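Local coordinates for protein ORF10 (Moritella marina, PDB 6RIW) that forms the ketosynthase–chain length factor didomain of a polyunsaturated fatty acid synthase and probably catalyses the decarboxylative condensation that lengthens the acyl chain, at residues C330-T335 against L359-S364. Residues are numbered along the deposited sequence; the frame is centred on the assembly and turned at random.
Sequences CHATGT and LGSVKS
Lys363 runs its aliphatic chain along the backbone of His331 and Ala332 and ends on the carbonyl of His331, with NZ 2.8 Å from that O. The chain is extended until its last torsion, where chi4 of 64° bends the ammonium group toward the acceptor. Threonine suits position 333 because Thr333 CG2 lies against Lys363 CD (3.8 Å) and CE while its OG1 accepts from Thr335 N in an ST turn. A water accepts from Lys363 NZ at 3.0 Å and is hydrogen-bonded, in the ring plane, to His331 ND1 at 2.6 Å, bridging the two side chains. Cys330 joins the segments at the other end, where its N donates an almost straight bond (171°) to Gly360 O, continuing the parallel pairing of strands 327-329 and 358-360. Its SG rests against Leu359 CD2; both residues pack on Met346 of helix 336-350, and a small thiol suits this buried place. By family resemblance, HATGT matches the HGTGT motif of beta-ketoacyl synthases, making His331 probably the first histidine of the Cys-His-His active site; Lys363 belongs to the GSVKS motif leading to His368, probably the second. An alanine in place of this lysine would probably leave His331 O and the water without their donor and open a gap beside Thr333 CG2. In Ser361, chi1 of -175° sets OG anti to the backbone N, turning it to the Ala332 carbonyl, in whose plane it donates to a lone pair at 2.9 Å from Ala332 O. A hydroxyl also accepts a weak capping bond from Lys363 N, in the turn that leads into the helix, while the small Ala332 CB packs 4.0 Å from Ser361 CB.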
loop_
_atom_site.group_PDB
_atom_site.type_symbol
_atom_site.label_atom_id
_atom_site.label_comp_id
_atom_site.label_asym_id
_atom_site.label_seq_id
_atom_site.Cartn_x
_atom_site.Cartn_y
_atom_site.Cartn_z
ATOM N N CYS A 330 -2.669 11.216 21.204
ATOM C CA CYS A 330 -1.279 10.935 20.878
ATOM C C CYS A 330 -1.132 9.646 20.096
ATOM O O CYS A 330 -2.024 8.790 20.071
ATOM C CB CYS A 330 -0.430 10.840 22.143
ATOM S SG CYS A 330 -0.395 12.401 23.035
ATOM N N HIS A 331 0.041 9.505 19.481
ATOM C CA HIS A 331 0.369 8.270 18.781
ATOM C C HIS A 331 0.622 7.123 19.761
ATOM O O HIS A 331 0.294 5.967 19.454
ATOM C CB HIS A 331 1.582 8.516 17.889
ATOM C CG HIS A 331 2.163 7.268 17.307
ATOM N ND1 HIS A 331 1.524 6.546 16.324
ATOM C CD2 HIS A 331 3.317 6.612 17.574
ATOM C CE1 HIS A 331 2.260 5.494 16.007
ATOM N NE2 HIS A 331 3.353 5.510 16.751
ATOM N N ALA A 332 1.163 7.442 20.952
ATOM C CA ALA A 332 1.528 6.523 22.038
ATOM C C ALA A 332 1.038 5.085 21.905
ATOM O O ALA A 332 -0.114 4.783 22.230
ATOM C CB ALA A 332 1.011 7.070 23.370
ATOM N N THR A 333 1.920 4.182 21.485
ATOM C CA THR A 333 1.550 2.793 21.261
ATOM C C THR A 333 1.801 1.902 22.462
ATOM O O THR A 333 1.357 0.753 22.450
ATOM C CB THR A 333 2.349 2.203 20.109
ATOM O OG1 THR A 333 3.729 2.175 20.498
ATOM C CG2 THR A 333 2.173 3.020 18.839
ATOM N N GLY A 334 2.536 2.377 23.466
ATOM C CA GLY A 334 3.002 1.530 24.547
ATOM C C GLY A 334 4.449 1.107 24.424
ATOM O O GLY A 334 5.011 0.583 25.398
ATOM N N THR A 335 5.071 1.319 23.260
ATOM C CA THR A 335 6.504 1.059 23.120
ATOM C C THR A 335 7.292 2.122 23.878
ATOM O O THR A 335 7.065 3.320 23.667
ATOM C CB THR A 335 6.916 1.040 21.647
ATOM O OG1 THR A 335 6.114 0.084 20.935
ATOM C CG2 THR A 335 8.381 0.653 21.505
ATOM N N LEU A 359 -3.595 14.847 27.450
ATOM C CA LEU A 359 -3.052 13.861 26.522
ATOM C C LEU A 359 -3.756 12.525 26.705
ATOM O O LEU A 359 -4.172 12.174 27.813
ATOM C CB LEU A 359 -1.551 13.657 26.726
ATOM C CG LEU A 359 -0.611 14.849 26.858
ATOM C CD1 LEU A 359 0.755 14.340 27.324
ATOM C CD2 LEU A 359 -0.487 15.592 25.534
ATOM N N GLY A 360 -3.869 11.759 25.615
ATOM C CA GLY A 360 -4.572 10.491 25.716
ATOM C C GLY A 360 -4.232 9.596 24.543
ATOM O O GLY A 360 -3.668 10.049 23.543
ATOM N N SER A 361 -4.587 8.312 24.680
ATOM C CA SER A 361 -4.352 7.326 23.620
ATOM C C SER A 361 -5.407 6.228 23.627
ATOM O O SER A 361 -5.475 5.430 24.568
ATOM C CB SER A 361 -2.976 6.689 23.750
ATOM O OG SER A 361 -2.758 5.833 22.635
ATOM N N VAL A 362 -6.192 6.163 22.550
ATOM C CA VAL A 362 -7.156 5.088 22.348
ATOM C C VAL A 362 -6.486 3.765 21.989
ATOM O O VAL A 362 -7.156 2.725 21.934
ATOM C CB VAL A 362 -8.154 5.522 21.250
ATOM C CG1 VAL A 362 -7.496 5.440 19.869
ATOM C CG2 VAL A 362 -9.435 4.687 21.289
ATOM N N LYS A 363 -5.174 3.760 21.739
ATOM C CA LYS A 363 -4.497 2.479 21.592
ATOM C C LYS A 363 -4.568 1.656 22.874
ATOM O O LYS A 363 -4.468 0.419 22.824
ATOM C CB LYS A 363 -3.043 2.707 21.154
ATOM C CG LYS A 363 -2.954 3.389 19.770
ATOM C CD LYS A 363 -1.559 3.320 19.206
ATOM C CE LYS A 363 -1.483 3.859 17.766
ATOM N NZ LYS A 363 -1.824 5.292 17.689
ATOM N N SER A 364 -4.767 2.317 24.017
ATOM C CA SER A 364 -4.913 1.585 25.274
ATOM C C SER A 364 -6.131 0.669 25.235
ATOM O O SER A 364 -6.070 -0.470 25.720
ATOM C CB SER A 364 -5.003 2.565 26.456
ATOM O OG SER A 364 -6.166 3.392 26.405
HETATM O O HOH W 1 -0.656 5.802 15.026
#